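Local coordinates for protein yersinopine dehydrogenase (Yersinia pestis, PDB 6C4M) that catalyses the NADPH-dependent reductive condensation of pyruvate with an amino-acid-derived intermediate, the last step in making the metallophore yersinopine, at residues A[36-41]-A[87-92]; A[339-344]-A[353-358]; A[395-400]-A[439-444]. One frame throughout, in Å; residues are numbered along the deposited sequence.

Contact 1. Residues A[36-41]-A[87-92]; sequences QLAVDI and SSVTID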
loop_
_atom_site.group_PDB
_atom_site.type_symbol
_atom_site.label_atom_id
_atom_site.label_comp_id
_atom_site.label_asym_id
_atom_site.label_seq_id
_atom_site.Cartn_x
_atom_site.Cartn_y
_atom_site.Cartn_z
ATOM N N GLN A 36 -18.102 25.541 15.771
ATOM C CA GLN A 36 -17.915 24.569 16.849
ATOM C C GLN A 36 -17.382 25.252 18.101
ATOM O O GLN A 36 -17.831 24.973 19.221
ATOM C CB GLN A 36 -16.943 23.480 16.438
ATOM C CG GLN A 36 -16.638 22.446 17.568
ATOM C CD GLN A 36 -17.823 21.547 17.895
ATOM O OE1 GLN A 36 -18.393 20.888 17.010
ATOM N NE2 GLN A 36 -18.201 21.517 19.168
ATOM N N LEU A 37 -16.348 26.078 17.922
ATOM C CA LEU A 37 -15.746 26.801 19.031
ATOM C C LEU A 37 -16.776 27.658 19.744
ATOM O O LEU A 37 -16.850 27.655 20.975
ATOM C CB LEU A 37 -14.603 27.671 18.516
ATOM C CG LEU A 37 -13.881 28.597 19.490
ATOM C CD1 LEU A 37 -13.174 27.816 20.579
ATOM C CD2 LEU A 37 -12.897 29.445 18.688
ATOM N N ALA A 38 -17.569 28.418 18.984
ATOM C CA ALA A 38 -18.542 29.305 19.617
ATOM C C ALA A 38 -19.535 28.527 20.464
ATOM O O ALA A 38 -19.904 28.968 21.561
ATOM C CB ALA A 38 -19.280 30.120 18.562
ATOM N N VAL A 39 -19.991 27.373 19.965
ATOM C CA VAL A 39 -20.902 26.540 20.749
ATOM C C VAL A 39 -20.214 26.062 22.016
ATOM O O VAL A 39 -20.793 26.102 23.109
ATOM C CB VAL A 39 -21.400 25.363 19.890
ATOM C CG1 VAL A 39 -22.046 24.280 20.752
ATOM C CG2 VAL A 39 -22.376 25.867 18.849
ATOM N N ASP A 40 -18.956 25.629 21.890
ATOM C CA ASP A 40 -18.212 25.127 23.040
ATOM C C ASP A 40 -18.024 26.202 24.111
ATOM O O ASP A 40 -18.099 25.910 25.312
ATOM C CB ASP A 40 -16.869 24.574 22.570
ATOM C CG ASP A 40 -17.004 23.189 21.918
ATOM O OD1 ASP A 40 -18.076 22.570 22.081
ATOM O OD2 ASP A 40 -16.057 22.732 21.249
ATOM N N ILE A 41 -17.794 27.456 23.703
ATOM C CA ILE A 41 -17.643 28.524 24.687
ATOM C C ILE A 41 -18.976 28.801 25.373
ATOM O O ILE A 41 -19.052 28.913 26.602
ATOM C CB ILE A 41 -17.082 29.794 24.023
ATOM C CG1 ILE A 41 -15.690 29.512 23.457
ATOM C CG2 ILE A 41 -17.024 30.944 25.048
ATOM C CD1 ILE A 41 -15.126 30.630 22.637
ATOM N N SER A 87 -27.091 21.989 18.181
ATOM C CA SER A 87 -26.897 23.140 19.043
ATOM C C SER A 87 -26.988 24.413 18.220
ATOM O O SER A 87 -26.795 24.416 16.999
ATOM C CB SER A 87 -25.542 23.114 19.749
ATOM O OG SER A 87 -25.314 21.890 20.404
ATOM N N SER A 88 -27.263 25.498 18.929
ATOM C CA SER A 88 -27.322 26.832 18.366
ATOM C C SER A 88 -26.635 27.781 19.330
ATOM O O SER A 88 -26.669 27.570 20.545
ATOM C CB SER A 88 -28.761 27.289 18.157
ATOM O OG SER A 88 -29.414 27.409 19.401
ATOM N N VAL A 89 -26.029 28.839 18.794
ATOM C CA VAL A 89 -25.311 29.801 19.622
ATOM C C VAL A 89 -25.508 31.198 19.059
ATOM O O VAL A 89 -25.451 31.412 17.844
ATOM C CB VAL A 89 -23.813 29.452 19.727
ATOM C CG1 VAL A 89 -23.157 29.464 18.350
ATOM C CG2 VAL A 89 -23.119 30.417 20.666
ATOM N N THR A 90 -25.727 32.151 19.949
ATOM C CA THR A 90 -26.004 33.514 19.550
ATOM C C THR A 90 -24.704 34.298 19.428
ATOM O O THR A 90 -23.780 34.122 20.225
ATOM C CB THR A 90 -26.944 34.174 20.556
ATOM O OG1 THR A 90 -28.274 33.706 20.292
ATOM C CG2 THR A 90 -26.901 35.687 20.434
ATOM N N ILE A 91 -24.625 35.146 18.405
ATOM C CA ILE A 91 -23.487 36.034 18.211
ATOM C C ILE A 91 -23.953 37.441 18.576
ATOM O O ILE A 91 -24.945 37.937 18.030
ATOM C CB ILE A 91 -22.947 35.975 16.770
ATOM C CG1 ILE A 91 -22.502 34.554 16.398
ATOM C CG2 ILE A 91 -21.797 36.959 16.600
ATOM C CD1 ILE A 91 -21.276 34.028 17.152
ATOM N N ASP A 92 -23.243 38.080 19.499
ATOM C CA ASP A 92 -23.650 39.382 20.010
ATOM C C ASP A 92 -23.074 40.525 19.204
ATOM O O ASP A 92 -23.625 41.632 19.221
ATOM C CB ASP A 92 -23.217 39.512 21.473
ATOM C CG ASP A 92 -23.823 38.421 22.346
ATOM O OD1 ASP A 92 -25.042 38.505 22.614
ATOM O OD2 ASP A 92 -23.094 37.465 22.703
#
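Val-39, Val-89 and Ala-38 carry this contact, with Ser-87 closing one end. The two valines meet branch to branch: CG2 of Val-39 lies 3.7 Å from CG1 of Val-89, and the two side chains pass each other at a slant. That same CG1 of Val-89 also reaches the methyl of Ala-38, at 3.9 Å from its CB, and so touches both helix residues. With chi1 at 61°, Val-89 holds CG1 between its own backbone N and carbonyl carbon, while CG2 swings anti to N and comes to rest 3.6 Å from the carbonyl O of Ala-38, against the helix backbone itself.

Helix 32-44 is the first of what looks like a Rossmann-type fold; Ala-30, Gly-31, Pro-32 and Ala-33, at its start and in the turn before it, bind NADP(+). Strand 87-90 pairs antiparallel with strand 71-76, and the helix segment crosses it almost squarely, at 83° with axes 8.0 Å apart. The side chain of Ala-38 is about 11 Å from the bound cofactor, so the contact is not part of the pocket wall.

The other branch of Val-39, CG1, sits anti to its backbone N and packs 3.8 Å from CB of Ser-87. The hydroxyl of that serine is engaged elsewhere, hydrogen-bonded to the carbonyl O of Lys-85. Val-89 also packs on Leu-72 of strand 71-76 and Leu-49 of strand 49-52.

Contact 2. Residues A[339-344]-A[353-358]; sequences RRWIDE and QQYALF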
loop_
_atom_site.group_PDB
_atom_site.type_symbol
_atom_site.label_atom_id
_atom_site.label_comp_id
_atom_site.label_asym_id
_atom_site.label_seq_id
_atom_site.Cartn_x
_atom_site.Cartn_y
_atom_site.Cartn_z
ATOM N N ARG A 339 4.890 -1.935 17.431
ATOM C CA ARG A 339 5.168 -1.036 18.549
ATOM C C ARG A 339 6.652 -0.757 18.632
ATOM O O ARG A 339 7.059 0.335 19.029
ATOM C CB ARG A 339 4.682 -1.621 19.895
ATOM C CG ARG A 339 3.178 -1.760 20.040
ATOM C CD ARG A 339 2.460 -0.478 19.715
ATOM N NE ARG A 339 3.004 0.678 20.441
ATOM C CZ ARG A 339 2.470 1.891 20.407
ATOM N NH1 ARG A 339 1.345 2.109 19.736
ATOM N NH2 ARG A 339 3.056 2.884 21.055
ATOM N N ARG A 340 7.483 -1.728 18.267
ATOM C CA ARG A 340 8.912 -1.450 18.211
ATOM C C ARG A 340 9.210 -0.301 17.245
ATOM O O ARG A 340 10.038 0.570 17.543
ATOM C CB ARG A 340 9.681 -2.696 17.796
ATOM C CG ARG A 340 11.202 -2.551 17.924
ATOM C CD ARG A 340 11.943 -3.522 16.998
ATOM N NE ARG A 340 13.029 -2.820 16.304
ATOM C CZ ARG A 340 13.172 -2.704 14.992
ATOM N NH1 ARG A 340 12.325 -3.270 14.138
ATOM N NH2 ARG A 340 14.210 -2.027 14.528
ATOM N N TRP A 341 8.578 -0.300 16.066
ATOM C CA TRP A 341 8.860 0.763 15.100
ATOM C C TRP A 341 8.455 2.133 15.669
ATOM O O TRP A 341 9.158 3.133 15.489
ATOM C CB TRP A 341 8.146 0.467 13.771
ATOM C CG TRP A 341 9.010 -0.274 12.727
ATOM C CD1 TRP A 341 10.333 -0.621 12.835
ATOM C CD2 TRP A 341 8.586 -0.734 11.434
ATOM N NE1 TRP A 341 10.752 -1.252 11.690
ATOM C CE2 TRP A 341 9.698 -1.328 10.817
ATOM C CE3 TRP A 341 7.374 -0.681 10.736
ATOM C CZ2 TRP A 341 9.632 -1.880 9.538
ATOM C CZ3 TRP A 341 7.314 -1.203 9.480
ATOM C CH2 TRP A 341 8.435 -1.799 8.881
ATOM N N ILE A 342 7.340 2.171 16.385
ATOM C CA ILE A 342 6.840 3.414 16.961
ATOM C C ILE A 342 7.773 3.911 18.058
ATOM O O ILE A 342 8.206 5.072 18.050
ATOM C CB ILE A 342 5.411 3.187 17.470
ATOM C CG1 ILE A 342 4.480 3.086 16.259
ATOM C CG2 ILE A 342 4.967 4.302 18.460
ATOM C CD1 ILE A 342 3.138 2.431 16.557
ATOM N N ASP A 343 8.104 3.036 19.010
ATOM C CA ASP A 343 8.853 3.470 20.192
ATOM C C ASP A 343 10.280 3.830 19.838
ATOM O O ASP A 343 10.878 4.697 20.473
ATOM C CB ASP A 343 8.905 2.373 21.279
ATOM C CG ASP A 343 7.545 1.982 21.807
ATOM O OD1 ASP A 343 6.628 2.822 21.729
ATOM O OD2 ASP A 343 7.410 0.826 22.293
ATOM N N GLU A 344 10.861 3.138 18.870
ATOM C CA GLU A 344 12.272 3.313 18.571
ATOM C C GLU A 344 12.497 4.179 17.343
ATOM O O GLU A 344 13.653 4.409 16.973
ATOM C CB GLU A 344 12.942 1.936 18.399
ATOM C CG GLU A 344 12.749 0.998 19.609
ATOM C CD GLU A 344 13.516 -0.337 19.503
ATOM O OE1 GLU A 344 14.097 -0.643 18.429
ATOM O OE2 GLU A 344 13.534 -1.089 20.511
ATOM N N GLN A 353 13.305 3.986 9.066
ATOM C CA GLN A 353 12.314 5.030 9.259
ATOM C C GLN A 353 11.411 5.150 8.046
ATOM O O GLN A 353 10.176 5.217 8.168
ATOM C CB GLN A 353 13.010 6.380 9.525
ATOM C CG GLN A 353 13.598 6.548 10.922
ATOM C CD GLN A 353 13.982 8.015 11.180
ATOM O OE1 GLN A 353 13.984 8.845 10.262
ATOM N NE2 GLN A 353 14.283 8.333 12.418
ATOM N N GLN A 354 12.015 5.167 6.854
ATOM C CA GLN A 354 11.231 5.344 5.653
ATOM C C GLN A 354 10.302 4.165 5.427
ATOM O O GLN A 354 9.111 4.348 5.145
ATOM C CB GLN A 354 12.174 5.560 4.466
ATOM C CG GLN A 354 12.802 6.991 4.474
ATOM C CD GLN A 354 13.915 7.123 3.447
ATOM O OE1 GLN A 354 13.830 6.563 2.371
ATOM N NE2 GLN A 354 14.980 7.810 3.806
ATOM N N TYR A 355 10.834 2.944 5.521
ATOM C CA TYR A 355 9.995 1.757 5.368
ATOM C C TYR A 355 8.804 1.846 6.317
ATOM O O TYR A 355 7.648 1.697 5.897
ATOM C CB TYR A 355 10.838 0.489 5.612
ATOM C CG TYR A 355 10.164 -0.872 5.394
ATOM C CD1 TYR A 355 8.974 -0.995 4.698
ATOM C CD2 TYR A 355 10.748 -2.028 5.889
ATOM C CE1 TYR A 355 8.386 -2.213 4.515
ATOM C CE2 TYR A 355 10.156 -3.268 5.722
ATOM C CZ TYR A 355 8.976 -3.356 5.029
ATOM O OH TYR A 355 8.397 -4.584 4.811
ATOM N N ALA A 356 9.067 2.191 7.588
ATOM C CA ALA A 356 7.982 2.279 8.563
ATOM C C ALA A 356 6.937 3.300 8.140
ATOM O O ALA A 356 5.733 3.030 8.233
ATOM C CB ALA A 356 8.529 2.606 9.948
ATOM N N LEU A 357 7.375 4.462 7.622
ATOM C CA LEU A 357 6.424 5.479 7.201
ATOM C C LEU A 357 5.652 5.070 5.962
ATOM O O LEU A 357 4.447 5.366 5.867
ATOM C CB LEU A 357 7.147 6.807 6.976
ATOM C CG LEU A 357 7.599 7.526 8.251
ATOM C CD1 LEU A 357 8.639 8.622 7.906
ATOM C CD2 LEU A 357 6.373 8.129 8.966
ATOM N N PHE A 358 6.327 4.415 4.979
ATOM C CA PHE A 358 5.605 3.913 3.816
ATOM C C PHE A 358 4.559 2.904 4.245
ATOM O O PHE A 358 3.415 2.940 3.773
ATOM C CB PHE A 358 6.564 3.306 2.765
ATOM C CG PHE A 358 5.853 2.884 1.516
ATOM C CD1 PHE A 358 5.227 1.659 1.449
ATOM C CD2 PHE A 358 5.750 3.742 0.438
ATOM C CE1 PHE A 358 4.532 1.277 0.312
ATOM C CE2 PHE A 358 5.076 3.360 -0.698
ATOM C CZ PHE A 358 4.461 2.117 -0.750
#
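The indole of Trp-341 has the methyl of Ala-356 over one face, and its six-membered ring turns an edge to the face of Tyr-355. CB of Ala-356 stands 3.9 Å from the centroid of that six-membered ring and 25° off its normal, a CH-pi contact. Its nearest atom is Trp-341 CE3, 3.6 Å from Ala-356 CB, so the methyl sits toward the rim rather than over the middle. The backbone comes close as well: Ala-356 CA is 3.7 Å from Trp-341 CZ3, which puts the indole directly against the helix surface.

The Trp-341/Tyr-355 pair is T-shaped, with centroids of the indole six-membered ring and the tyrosine ring 5.1 Å apart and planes at 69°. The outer corner of the indole does the touching: Trp-341 CH2 and CZ2 each lie 3.8 Å from Tyr-355 CD2, and CH2 stands over the tyrosine ring toward its rim. Tyr-355 reaches this place because its CG is anti to the backbone N (chi1 -175°), which sends the ring out from the helix to the far end of the indole. The indole's one polar atom is also held, since NE1 donates a hydrogen bond to OE2 of Glu-352, one residue ahead of segment 353-358. The same carboxylate oxygen forms a salt bridge with NH2 of Arg-340, so Glu-352 ties two side chains of the short helix to the next one.

Helix 339-344 and helix 350-364 follow each other closely in sequence, and the aromatic cluster joins them at the dimer interface. Trp-341 packs on Pro-294 of the second subunit, and the ring of Tyr-355 meets that of Tyr-355 of the second subunit. Within the chain, Leu-357 turns instead to helices 294-313 and 321-329.

Contact 3. Residues A[395-400]-A[439-444]; sequences ALWHLP and KAFIDR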
loop_
_atom_site.group_PDB
_atom_site.type_symbol
_atom_site.label_atom_id
_atom_site.label_comp_id
_atom_site.label_asym_id
_atom_site.label_seq_id
_atom_site.Cartn_x
_atom_site.Cartn_y
_atom_site.Cartn_z
ATOM N N ALA A 395 -11.269 36.796 -12.322
ATOM C CA ALA A 395 -10.490 35.995 -13.268
ATOM C C ALA A 395 -9.011 35.898 -12.899
ATOM O O ALA A 395 -8.177 35.571 -13.751
ATOM C CB ALA A 395 -10.632 36.542 -14.693
ATOM N N LEU A 396 -8.663 36.177 -11.646
ATOM C CA LEU A 396 -7.289 36.080 -11.187
ATOM C C LEU A 396 -7.039 34.693 -10.626
ATOM O O LEU A 396 -7.877 34.140 -9.899
ATOM C CB LEU A 396 -6.995 37.128 -10.115
ATOM C CG LEU A 396 -6.923 38.591 -10.573
ATOM C CD1 LEU A 396 -6.690 39.494 -9.348
ATOM C CD2 LEU A 396 -5.839 38.781 -11.622
ATOM N N TRP A 397 -5.861 34.157 -10.933
ATOM C CA TRP A 397 -5.517 32.805 -10.511
ATOM C C TRP A 397 -5.052 32.772 -9.062
ATOM O O TRP A 397 -4.285 33.636 -8.619
ATOM C CB TRP A 397 -4.424 32.235 -11.407
ATOM C CG TRP A 397 -4.896 31.912 -12.771
ATOM C CD1 TRP A 397 -4.737 32.668 -13.898
ATOM C CD2 TRP A 397 -5.609 30.734 -13.168
ATOM N NE1 TRP A 397 -5.309 32.031 -14.965
ATOM C CE2 TRP A 397 -5.855 30.844 -14.548
ATOM C CE3 TRP A 397 -6.063 29.594 -12.485
ATOM C CZ2 TRP A 397 -6.534 29.856 -15.271
ATOM C CZ3 TRP A 397 -6.743 28.628 -13.194
ATOM C CH2 TRP A 397 -6.964 28.761 -14.586
ATOM N N HIS A 398 -5.521 31.754 -8.333
ATOM C CA HIS A 398 -5.151 31.491 -6.945
ATOM C C HIS A 398 -4.581 30.085 -6.794
ATOM O O HIS A 398 -4.899 29.174 -7.563
ATOM C CB HIS A 398 -6.354 31.560 -5.989
ATOM C CG HIS A 398 -6.867 32.936 -5.720
ATOM N ND1 HIS A 398 -6.786 33.526 -4.476
ATOM C CD2 HIS A 398 -7.510 33.818 -6.519
ATOM C CE1 HIS A 398 -7.332 34.727 -4.530
ATOM N NE2 HIS A 398 -7.782 34.928 -5.757
ATOM N N LEU A 399 -3.786 29.910 -5.751
ATOM C CA LEU A 399 -3.485 28.599 -5.193
ATOM C C LEU A 399 -4.524 28.210 -4.155
ATOM O O LEU A 399 -4.965 29.065 -3.377
ATOM C CB LEU A 399 -2.119 28.619 -4.535
ATOM C CG LEU A 399 -0.986 28.781 -5.543
ATOM C CD1 LEU A 399 0.218 29.369 -4.851
ATOM C CD2 LEU A 399 -0.651 27.432 -6.144
ATOM N N PRO A 400 -4.903 26.931 -4.072
ATOM C CA PRO A 400 -5.763 26.488 -2.962
ATOM C C PRO A 400 -4.990 26.470 -1.654
ATOM O O PRO A 400 -3.759 26.561 -1.620
ATOM C CB PRO A 400 -6.200 25.091 -3.376
ATOM C CG PRO A 400 -5.123 24.612 -4.296
ATOM C CD PRO A 400 -4.517 25.810 -4.954
ATOM N N LYS A 439 6.704 29.478 -10.707
ATOM C CA LYS A 439 7.190 30.415 -11.722
ATOM C C LYS A 439 6.751 29.974 -13.112
ATOM O O LYS A 439 6.348 30.800 -13.939
ATOM C CB LYS A 439 8.716 30.534 -11.675
ATOM C CG LYS A 439 9.274 31.312 -10.461
ATOM C CD LYS A 439 10.821 31.464 -10.535
ATOM C CE LYS A 439 11.428 32.100 -9.258
ATOM N NZ LYS A 439 12.931 31.972 -9.214
ATOM N N ALA A 440 6.806 28.668 -13.382
ATOM C CA ALA A 440 6.411 28.175 -14.699
ATOM C C ALA A 440 4.928 28.405 -14.930
ATOM O O ALA A 440 4.520 28.811 -16.024
ATOM C CB ALA A 440 6.760 26.683 -14.855
ATOM N N PHE A 441 4.114 28.230 -13.893
ATOM C CA PHE A 441 2.684 28.496 -14.022
ATOM C C PHE A 441 2.408 29.979 -14.295
ATOM O O PHE A 441 1.585 30.322 -15.152
ATOM C CB PHE A 441 1.951 28.064 -12.758
ATOM C CG PHE A 441 0.521 28.517 -12.717
ATOM C CD1 PHE A 441 -0.442 27.876 -13.487
ATOM C CD2 PHE A 441 0.149 29.602 -11.943
ATOM C CE1 PHE A 441 -1.766 28.287 -13.458
ATOM C CE2 PHE A 441 -1.169 30.032 -11.910
ATOM C CZ PHE A 441 -2.129 29.378 -12.663
ATOM N N ILE A 442 3.054 30.874 -13.544
ATOM C CA ILE A 442 2.814 32.302 -13.740
ATOM C C ILE A 442 3.152 32.701 -15.173
ATOM O O ILE A 442 2.500 33.577 -15.763
ATOM C CB ILE A 442 3.625 33.128 -12.715
ATOM C CG1 ILE A 442 3.055 32.913 -11.312
ATOM C CG2 ILE A 442 3.668 34.648 -13.117
ATOM C CD1 ILE A 442 3.943 33.427 -10.213
ATOM N N ASP A 443 4.174 32.076 -15.758
ATOM C CA ASP A 443 4.542 32.407 -17.134
ATOM C C ASP A 443 3.486 31.917 -18.122
ATOM O O ASP A 443 3.199 32.585 -19.123
ATOM C CB ASP A 443 5.910 31.821 -17.480
ATOM C CG ASP A 443 7.047 32.480 -16.714
ATOM O OD1 ASP A 443 6.832 33.564 -16.153
ATOM O OD2 ASP A 443 8.165 31.915 -16.683
ATOM N N ARG A 444 2.907 30.741 -17.872
ATOM C CA ARG A 444 1.864 30.231 -18.753
ATOM C C ARG A 444 0.650 31.148 -18.764
ATOM O O ARG A 444 0.076 31.424 -19.824
ATOM C CB ARG A 444 1.452 28.833 -18.310
ATOM C CG ARG A 444 2.494 27.786 -18.565
ATOM C CD ARG A 444 1.859 26.403 -18.586
ATOM N NE ARG A 444 1.451 25.906 -17.259
ATOM C CZ ARG A 444 2.304 25.480 -16.332
ATOM N NH1 ARG A 444 3.614 25.554 -16.547
ATOM N NH2 ARG A 444 1.860 24.996 -15.179
#
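A single T-shaped aromatic pair joins the short strand 397-398 to the long helix 425-445, in a partly buried spot, with the Trp-397 side chain about 14 Å from the bound NADP(+). Phe-441 presents its edge to the face of Trp-397. The phenyl plane stands at 89° to the indole, and the centroid of the phenyl ring is 5.3 Å from that of the tryptophan five-membered ring. One atom makes most of the contact: Phe-441 CZ lies 3.8 Å from both CG and CD2 of Trp-397, over the CG-CD2 bond of the indole. CZ is also 3.9 Å from Trp-397 CB and near CE3, so it sits over the inner part of the indole, next to CB. Phe-441 CE2 adds a flank, 4.0 Å from the same CB, which lies close to the phenyl plane.

Reach comes from the helix side. Phe-441 has CG anti to its backbone N (chi1 170°), extending the ring away from the helix toward the strand; CA of Phe-441 and CA of Trp-397 are 9.9 Å apart. The approach is wholly apolar. Along the helix, the guanidinium of Arg-444 folds back with one face over CA of Phe-441 and makes a cation-pi contact with Tyr-275.

Around the pair, Phe-274 at the end of helix 267-274 sets its ring against that of Phe-441, while Val-389 and Leu-454 pack on the same phenylalanine from loops. Trp-397 also touches Val-445 farther along helix 425-445, and strand 397-398 pairs antiparallel with 390-391 just ahead of helix 401-419.

In the fold
The three contacts share no helix or strand and lie far apart, with centres 38 to 41 Å from one another and nearest atoms about 22 to 27 Å apart. Contact 1 belongs to the cofactor-binding part and is buried; it relies on small aliphatic branches that let a helix lie close across a strand. Contact 2, also buried, owes part of its cover to the second subunit and joins two successive helices through aromatic rings. Contact 3 is partly buried and smallest, with 102 Å² against 206 Å² in contact 1. Contacts 2 and 3 both use T-shaped pairs, but tryptophan supplies the edge in 339-344 and the face in 395-400.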